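Local coordinates for type IV pilus biogenesis protein PilB (Streptococcus sanguinis, PDB 7B7P), which is a minor type IV pilin with a direct role in adhesion, carrying a metal-binding von Willebrand factor A-like module, at residues D193-K198 / K407-I412; S213-G218 / A223-Q228; A242-T245 / N249-P252. One frame throughout, in Å; residues are numbered along the deposited sequence.

Overall arrangement
All three contacts belong to the von Willebrand factor A-like module, where helices flank a mostly parallel sheet. Contact 1 joins helix 191-209 to the final helix, 402-424, closing a span that holds contact 2 and then contact 3. Contact 2 is the hairpin of strands 212-219 and 223-228; contact 3 ties helix 238-245 to the loop after it. Centres lie about 17 Å (1 and 2), 15 Å (1 and 3) and 11 Å (2 and 3) apart. Contact 3 packs on contact 2, and Arg-196 of contact 1 bonds the backbone O atoms of its Ile-244 and Asn-249. Contacts 1 and 2 stay about 8 Å apart (nearest atoms). Contact 1 comes nearest the magnesium site, side chains of Leu-195 and Asp-284 being about 8 Å apart.

Contact 1 (D193-K198 / K407-I412); sequences DILRKK and KTFSDI
Leu-195 and Lys-198 meet Phe-409 where two helices of the von Willebrand factor A-like fold lie on the same sheet, helix 191-209 from the early part of the module and helix 402-424 from the end of the chain. The pairing is a worked example of helix packing through one large aromatic side chain: within 407-412 the ring of Phe-409 makes the touch, and no hydrogen bond crosses to 193-198. The backbones stay well apart, with Lys-198 CA 7.9 Å from Phe-409 CA, and the ring spans that gap. CB of Phe-409 already points at the other helix, and CG, set opposite the carbonyl carbon (chi1 -85°), carries the ring on. Its CD2 reaches the backbone of Lys-198 and comes to 3.3 Å from the carbonyl O, an oblique approach. The CB of Lys-198 lies 4.1 Å from the same CD2, so this residue offers its main chain and the root of its side chain to the ring. Beyond CB the lysine chain bends at chi2 (-50°) and leaves the aromatic group, sending NZ to a hydrogen bond with Gln-406 OE1 one turn earlier on the partner helix; Glu-402 and Glu-403 add weak, long ion pairs. The polar end and the apolar root of Lys-198 therefore both serve the same helix pair. Phe-409 also packs on Ile-368 of strand 364-370, and Met-202 and Ser-199 continue its surroundings along helix 191-209. Leu-195, whose side chain is about 8 Å from that of the magnesium-binding Asp-284, crosses Phe-409 at about a right angle. Its methyl CD1 meets the far end of the ring edge-on, near the ring plane, 4.1 Å from CZ.

Contact 2 (S213-G218 / A223-Q228); sequences SVNLVG and AKYIQQ
Ile-226 projects against Leu-216 and Gly-218 at a classic beta bulge in the antiparallel hairpin of strands 212-219 and 223-228, which lies at one edge of the sheet of the von Willebrand factor A-like fold. Bulges illustrate how an extra residue is accommodated in a strand pair: here Ile-226 and Gln-227 together face Leu-216. The isoleucine side chain can be followed outward. Its CB lies 3.9 Å from Leu-216 CD2, the two side chains crossing at a slant. CG2 continues along the same leucine methyl and also touches Thr-243 of helix 238-245. The second branch, CG1, set nearly opposite the carbonyl carbon (chi1 -38°), turns over the backbone of the partner strand and approaches Gly-218 N at 3.6 Å. The tip, CD1, ends 4.1 Å from Gly-218 CA, resting on a residue that has no side chain to compete for that place. Main-chain bonds run on both sides of the shift in register: Leu-216 O accepts Gln-227 N at 3.1 Å and also a weak bond from Ile-226 N, whereas Gly-218 and Lys-224 bond reciprocally, N to O in both directions. Val-217 and Tyr-225, a non-hydrogen-bonded pair, lie side by side on the face opposite Leu-216 and Gln-227, with Val-217 CG2 3.7 Å from Tyr-225 CD1. The tyrosine OH goes on to bond Tyr-264 O of helix 258-270, which covers that face. Gln-228 CG sits above the centre of the tyrosine ring. Asn-215 links the strand to its neighbours: OD1 bonds Ser-165 OG, and ND2 bonds Ser-268 OG as well as Gln-228 O, the latter at 3.1 Å, nearly straight (162°) but from 36° above the carbonyl plane.

Contact 3 (A242-T245 / N249-P252); sequences ATIT and NLNP
Asn-249 and Leu-250 turn their side chains to the backbone carbonyls of Thr-243 and Ile-244, securing the loop that follows helix 238-245 to the last turn of that helix in the von Willebrand factor A-like fold. The principle is a chain that doubles back and bonds to the helix it has just left. The two polar residues cross obliquely, with the asparagine amide reaching over to the threonine backbone. Asn-249 ND2 donates to Thr-243 O at 3.3 Å along an almost linear N-H...O path (172°). The carbonyl O lies virtually in the amide plane, while the donor comes in from the flank of the C=O, at 117° and somewhat tilted. ND2 also comes close to Thr-243 CG2; the threonine OG1 is turned elsewhere, to Thr-239 O within the helix. Leu-250 adopts a left-handed backbone conformation (phi 51°), and its side chain approaches the helix beside the asparagine, also extending toward Thr-170 and Met-192. Arg-196 of helix 191-209 clamps both parts, NH1 bonding Ile-244 O and NH2 bonding Asn-249 O, so the helix end and the loop share one guanidinium group. Farther on, Pro-252 touches Met-174 and Asp-175, which follow the magnesium-binding Ser-173 in sequence. Ile-244 O has an apolar neighbour as well, the leucine methyl Leu-250 CD1, 3.6 Å away.

Contact 1 (D193-K198 / K407-I412)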
loop_
_atom_site.group_PDB
_atom_site.type_symbol
_atom_site.label_atom_id
_atom_site.label_comp_id
_atom_site.label_asym_id
_atom_site.label_seq_id
_atom_site.Cartn_x
_atom_site.Cartn_y
_atom_site.Cartn_z
ATOM N N ASP A 193 21.033 -14.292 3.225
ATOM C CA ASP A 193 20.505 -15.535 2.659
ATOM C C ASP A 193 18.989 -15.552 2.757
ATOM O O ASP A 193 18.292 -15.802 1.770
ATOM C CB ASP A 193 21.094 -16.763 3.370
ATOM C CG ASP A 193 22.578 -16.942 3.101
ATOM O OD1 ASP A 193 23.023 -16.576 1.992
ATOM O OD2 ASP A 193 23.296 -17.453 3.998
ATOM N N ILE A 194 18.459 -15.227 3.939
ATOM C CA ILE A 194 17.013 -15.277 4.110
ATOM C C ILE A 194 16.338 -14.203 3.264
ATOM O O ILE A 194 15.281 -14.440 2.658
ATOM C CB ILE A 194 16.656 -15.161 5.605
ATOM C CG1 ILE A 194 17.329 -16.284 6.390
ATOM C CG2 ILE A 194 15.148 -15.197 5.810
ATOM C CD1 ILE A 194 17.096 -16.219 7.860
ATOM N N LEU A 195 16.958 -13.018 3.175
ATOM C CA LEU A 195 16.377 -11.935 2.395
ATOM C C LEU A 195 16.307 -12.290 0.914
ATOM O O LEU A 195 15.296 -12.028 0.251
ATOM C CB LEU A 195 17.176 -10.647 2.601
ATOM C CG LEU A 195 16.617 -9.451 1.819
ATOM C CD1 LEU A 195 15.094 -9.279 2.022
ATOM C CD2 LEU A 195 17.381 -8.175 2.198
ATOM N N ARG A 196 17.379 -12.870 0.372
ATOM C CA ARG A 196 17.341 -13.329 -1.018
ATOM C C ARG A 196 16.139 -14.239 -1.274
ATOM O O ARG A 196 15.318 -13.971 -2.162
ATOM C CB ARG A 196 18.628 -14.056 -1.363
ATOM C CG ARG A 196 19.832 -13.188 -1.450
ATOM C CD ARG A 196 20.939 -14.050 -1.933
ATOM N NE ARG A 196 22.271 -13.630 -1.519
ATOM C CZ ARG A 196 23.055 -12.860 -2.263
ATOM N NH1 ARG A 196 22.604 -12.409 -3.424
ATOM N NH2 ARG A 196 24.280 -12.541 -1.848
ATOM N N LYS A 197 16.010 -15.313 -0.486
ATOM C CA LYS A 197 14.910 -16.253 -0.696
ATOM C C LYS A 197 13.554 -15.565 -0.554
ATOM O O LYS A 197 12.674 -15.714 -1.413
ATOM C CB LYS A 197 15.018 -17.429 0.284
ATOM C CG LYS A 197 16.323 -18.240 0.212
ATOM C CD LYS A 197 16.289 -19.394 1.231
ATOM C CE LYS A 197 17.452 -20.365 1.051
ATOM N NZ LYS A 197 18.801 -19.700 1.173
ATOM N N LYS A 198 13.361 -14.799 0.526
ATOM C CA LYS A 198 12.026 -14.274 0.811
ATOM C C LYS A 198 11.608 -13.169 -0.152
ATOM O O LYS A 198 10.403 -12.937 -0.337
ATOM C CB LYS A 198 11.945 -13.762 2.253
ATOM C CG LYS A 198 12.019 -14.847 3.314
ATOM C CD LYS A 198 11.027 -15.974 3.030
ATOM C CE LYS A 198 10.990 -16.988 4.167
ATOM N NZ LYS A 198 10.252 -18.229 3.758
ATOM N N LYS A 407 5.627 -13.093 6.004
ATOM C CA LYS A 407 4.307 -12.527 6.247
ATOM C C LYS A 407 4.265 -11.032 5.915
ATOM O O LYS A 407 3.302 -10.558 5.295
ATOM C CB LYS A 407 3.873 -12.776 7.692
ATOM C CG LYS A 407 2.456 -12.265 7.977
ATOM C CD LYS A 407 2.215 -12.024 9.459
ATOM C CE LYS A 407 0.716 -11.999 9.791
ATOM N NZ LYS A 407 0.421 -12.150 11.262
ATOM N N THR A 408 5.290 -10.272 6.334
ATOM C CA THR A 408 5.344 -8.844 6.015
ATOM C C THR A 408 5.347 -8.613 4.507
ATOM O O THR A 408 4.636 -7.731 4.001
ATOM C CB THR A 408 6.585 -8.199 6.643
ATOM O OG1 THR A 408 6.555 -8.370 8.064
ATOM C CG2 THR A 408 6.629 -6.710 6.314
ATOM N N PHE A 409 6.133 -9.400 3.768
ATOM C CA PHE A 409 6.114 -9.286 2.314
ATOM C C PHE A 409 4.715 -9.565 1.758
ATOM O O PHE A 409 4.185 -8.781 0.959
ATOM C CB PHE A 409 7.169 -10.212 1.710
ATOM C CG PHE A 409 8.550 -9.600 1.660
ATOM C CD1 PHE A 409 8.707 -8.213 1.558
ATOM C CD2 PHE A 409 9.689 -10.393 1.699
ATOM C CE1 PHE A 409 9.978 -7.640 1.503
ATOM C CE2 PHE A 409 10.946 -9.835 1.642
ATOM C CZ PHE A 409 11.096 -8.446 1.546
ATOM N N SER A 410 4.073 -10.647 2.221
ATOM C CA SER A 410 2.741 -10.993 1.721
ATOM C C SER A 410 1.735 -9.892 2.031
ATOM O O SER A 410 0.926 -9.506 1.180
ATOM C CB SER A 410 2.284 -12.324 2.324
ATOM O OG SER A 410 0.870 -12.342 2.512
ATOM N N ASP A 411 1.772 -9.367 3.252
ATOM C CA ASP A 411 0.885 -8.270 3.617
ATOM C C ASP A 411 1.106 -7.050 2.724
ATOM O O ASP A 411 0.146 -6.357 2.369
ATOM C CB ASP A 411 1.086 -7.905 5.094
ATOM C CG ASP A 411 0.577 -8.997 6.049
ATOM O OD1 ASP A 411 -0.369 -9.737 5.678
ATOM O OD2 ASP A 411 1.114 -9.119 7.176
ATOM N N ILE A 412 2.361 -6.771 2.349
ATOM C CA ILE A 412 2.619 -5.609 1.501
ATOM C C ILE A 412 2.026 -5.832 0.115
ATOM O O ILE A 412 1.388 -4.934 -0.450
ATOM C CB ILE A 412 4.132 -5.298 1.445
ATOM C CG1 ILE A 412 4.620 -4.776 2.797
ATOM C CG2 ILE A 412 4.441 -4.271 0.362
ATOM C CD1 ILE A 412 6.127 -4.712 2.920
#

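Contact 2 (S213-G218 / A223-Q228)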
loop_
_atom_site.group_PDB
_atom_site.type_symbol
_atom_site.label_atom_id
_atom_site.label_comp_id
_atom_site.label_asym_id
_atom_site.label_seq_id
_atom_site.Cartn_x
_atom_site.Cartn_y
_atom_site.Cartn_z
ATOM N N SER A 213 5.934 -3.159 -12.200
ATOM C CA SER A 213 7.366 -3.246 -12.430
ATOM C C SER A 213 8.141 -2.902 -11.165
ATOM O O SER A 213 7.650 -2.220 -10.265
ATOM C CB SER A 213 7.805 -2.352 -13.600
ATOM O OG SER A 213 7.030 -1.182 -13.648
ATOM N N VAL A 214 9.360 -3.418 -11.101
ATOM C CA VAL A 214 10.182 -3.353 -9.907
ATOM C C VAL A 214 11.617 -3.041 -10.321
ATOM O O VAL A 214 12.038 -3.338 -11.443
ATOM C CB VAL A 214 10.109 -4.682 -9.110
ATOM C CG1 VAL A 214 8.662 -5.149 -8.938
ATOM C CG2 VAL A 214 10.896 -5.766 -9.814
ATOM N N ASN A 215 12.366 -2.415 -9.412
ATOM C CA ASN A 215 13.818 -2.339 -9.528
ATOM C C ASN A 215 14.398 -2.611 -8.150
ATOM O O ASN A 215 13.665 -2.758 -7.167
ATOM C CB ASN A 215 14.296 -0.995 -10.107
ATOM C CG ASN A 215 14.189 0.158 -9.111
ATOM O OD1 ASN A 215 13.418 0.086 -8.146
ATOM N ND2 ASN A 215 14.979 1.228 -9.335
ATOM N N LEU A 216 15.718 -2.660 -8.065
ATOM C CA LEU A 216 16.391 -3.079 -6.849
ATOM C C LEU A 216 17.500 -2.091 -6.518
ATOM O O LEU A 216 18.394 -1.866 -7.341
ATOM C CB LEU A 216 16.952 -4.498 -7.006
ATOM C CG LEU A 216 17.502 -5.093 -5.707
ATOM C CD1 LEU A 216 16.429 -5.077 -4.604
ATOM C CD2 LEU A 216 18.063 -6.508 -5.923
ATOM N N VAL A 217 17.443 -1.513 -5.317
ATOM C CA VAL A 217 18.477 -0.628 -4.794
ATOM C C VAL A 217 19.086 -1.293 -3.568
ATOM O O VAL A 217 18.362 -1.762 -2.679
ATOM C CB VAL A 217 17.921 0.765 -4.428
ATOM C CG1 VAL A 217 18.978 1.615 -3.672
ATOM C CG2 VAL A 217 17.408 1.499 -5.658
ATOM N N GLY A 218 20.407 -1.329 -3.516
ATOM C CA GLY A 218 21.119 -1.728 -2.323
ATOM C C GLY A 218 21.709 -0.496 -1.659
ATOM O O GLY A 218 21.979 0.506 -2.308
ATOM N N ALA A 223 24.659 4.077 -1.418
ATOM C CA ALA A 223 23.674 3.314 -2.168
ATOM C C ALA A 223 24.220 2.933 -3.543
ATOM O O ALA A 223 25.130 3.569 -4.077
ATOM C CB ALA A 223 22.359 4.108 -2.310
ATOM N N LYS A 224 23.630 1.882 -4.112
ATOM C CA LYS A 224 23.989 1.371 -5.427
ATOM C C LYS A 224 22.741 0.778 -6.077
ATOM O O LYS A 224 21.901 0.177 -5.398
ATOM C CB LYS A 224 25.106 0.319 -5.328
ATOM C CG LYS A 224 25.364 -0.440 -6.627
ATOM C CD LYS A 224 25.823 -1.901 -6.412
ATOM C CE LYS A 224 26.570 -2.414 -7.667
ATOM N NZ LYS A 224 27.044 -3.819 -7.547
ATOM N N TYR A 225 22.616 0.962 -7.388
ATOM C CA TYR A 225 21.581 0.273 -8.139
ATOM C C TYR A 225 22.045 -1.157 -8.413
ATOM O O TYR A 225 23.056 -1.364 -9.083
ATOM C CB TYR A 225 21.289 1.016 -9.442
ATOM C CG TYR A 225 20.485 2.284 -9.277
ATOM C CD1 TYR A 225 19.158 2.240 -8.868
ATOM C CD2 TYR A 225 21.050 3.528 -9.545
ATOM C CE1 TYR A 225 18.419 3.405 -8.716
ATOM C CE2 TYR A 225 20.320 4.691 -9.405
ATOM C CZ TYR A 225 19.013 4.629 -8.987
ATOM O OH TYR A 225 18.303 5.796 -8.830
ATOM N N ILE A 226 21.343 -2.141 -7.859
ATOM C CA ILE A 226 21.613 -3.524 -8.238
ATOM C C ILE A 226 20.969 -3.808 -9.580
ATOM O O ILE A 226 21.568 -4.430 -10.456
ATOM C CB ILE A 226 21.122 -4.507 -7.162
ATOM C CG1 ILE A 226 21.367 -3.958 -5.752
ATOM C CG2 ILE A 226 21.814 -5.861 -7.313
ATOM C CD1 ILE A 226 22.828 -3.867 -5.377
ATOM N N GLN A 227 19.743 -3.349 -9.760
ATOM C CA GLN A 227 19.104 -3.263 -11.063
ATOM C C GLN A 227 18.461 -1.888 -11.103
ATOM O O GLN A 227 17.495 -1.636 -10.376
ATOM C CB GLN A 227 18.067 -4.365 -11.277
ATOM C CG GLN A 227 17.279 -4.204 -12.572
ATOM C CD GLN A 227 16.270 -5.312 -12.787
ATOM O OE1 GLN A 227 15.069 -5.064 -12.859
ATOM N NE2 GLN A 227 16.753 -6.547 -12.890
ATOM N N GLN A 228 19.008 -0.997 -11.936
ATOM C CA GLN A 228 18.541 0.378 -11.939
ATOM C C GLN A 228 17.207 0.517 -12.659
ATOM O O GLN A 228 16.308 1.212 -12.175
ATOM C CB GLN A 228 19.595 1.291 -12.568
ATOM C CG GLN A 228 19.059 2.652 -12.938
ATOM C CD GLN A 228 20.153 3.694 -13.106
ATOM O OE1 GLN A 228 21.276 3.373 -13.490
ATOM N NE2 GLN A 228 19.825 4.949 -12.819
#

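Contact 3 (A242-T245 / N249-P252)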
loop_
_atom_site.group_PDB
_atom_site.type_symbol
_atom_site.label_atom_id
_atom_site.label_comp_id
_atom_site.label_asym_id
_atom_site.label_seq_id
_atom_site.Cartn_x
_atom_site.Cartn_y
_atom_site.Cartn_z
ATOM N N ALA A 242 17.107 -13.545 -11.117
ATOM C CA ALA A 242 18.515 -13.826 -11.363
ATOM C C ALA A 242 19.406 -12.857 -10.596
ATOM O O ALA A 242 20.410 -13.266 -10.000
ATOM C CB ALA A 242 18.806 -13.761 -12.864
ATOM N N THR A 243 19.051 -11.567 -10.596
ATOM C CA THR A 243 19.836 -10.578 -9.858
ATOM C C THR A 243 19.819 -10.856 -8.358
ATOM O O THR A 243 20.868 -10.852 -7.700
ATOM C CB THR A 243 19.314 -9.168 -10.121
ATOM O OG1 THR A 243 18.912 -9.041 -11.491
ATOM C CG2 THR A 243 20.400 -8.147 -9.803
ATOM N N ILE A 244 18.633 -11.088 -7.798
ATOM C CA ILE A 244 18.523 -11.229 -6.354
ATOM C C ILE A 244 19.301 -12.435 -5.866
ATOM O O ILE A 244 19.890 -12.404 -4.775
ATOM C CB ILE A 244 17.044 -11.302 -5.950
ATOM C CG1 ILE A 244 16.389 -9.944 -6.171
ATOM C CG2 ILE A 244 16.889 -11.803 -4.508
ATOM C CD1 ILE A 244 14.964 -9.903 -5.739
ATOM N N THR A 245 19.355 -13.504 -6.666
ATOM C CA THR A 245 20.013 -14.714 -6.192
ATOM C C THR A 245 21.472 -14.831 -6.622
ATOM O O THR A 245 22.221 -15.593 -5.995
ATOM C CB THR A 245 19.218 -15.942 -6.631
ATOM O OG1 THR A 245 18.660 -15.707 -7.929
ATOM C CG2 THR A 245 18.078 -16.193 -5.648
ATOM N N ASN A 249 26.099 -10.127 -6.121
ATOM C CA ASN A 249 25.215 -9.033 -5.744
ATOM C C ASN A 249 24.805 -9.146 -4.276
ATOM O O ASN A 249 24.903 -10.210 -3.656
ATOM C CB ASN A 249 23.970 -9.026 -6.624
ATOM C CG ASN A 249 24.291 -8.780 -8.077
ATOM O OD1 ASN A 249 25.323 -8.194 -8.405
ATOM N ND2 ASN A 249 23.394 -9.211 -8.959
ATOM N N LEU A 250 24.328 -8.021 -3.729
ATOM C CA LEU A 250 23.858 -7.944 -2.343
ATOM C C LEU A 250 24.886 -8.518 -1.374
ATOM O O LEU A 250 24.545 -9.171 -0.388
ATOM C CB LEU A 250 22.523 -8.659 -2.165
ATOM C CG LEU A 250 21.335 -8.218 -3.006
ATOM C CD1 LEU A 250 20.303 -9.342 -2.994
ATOM C CD2 LEU A 250 20.740 -6.923 -2.460
ATOM N N ASN A 251 26.155 -8.295 -1.663
ATOM C CA ASN A 251 27.194 -8.833 -0.812
ATOM C C ASN A 251 27.349 -7.961 0.431
ATOM O O ASN A 251 27.588 -6.757 0.302
ATOM C CB ASN A 251 28.497 -8.920 -1.581
ATOM C CG ASN A 251 29.536 -9.695 -0.848
ATOM O OD1 ASN A 251 30.562 -9.147 -0.448
ATOM N ND2 ASN A 251 29.275 -10.985 -0.634
ATOM N N PRO A 252 27.211 -8.514 1.637
ATOM C CA PRO A 252 27.186 -7.665 2.836
ATOM C C PRO A 252 28.538 -7.024 3.091
ATOM O O PRO A 252 29.567 -7.703 3.083
ATOM C CB PRO A 252 26.803 -8.640 3.957
ATOM C CG PRO A 252 26.053 -9.747 3.244
ATOM C CD PRO A 252 26.758 -9.885 1.919
#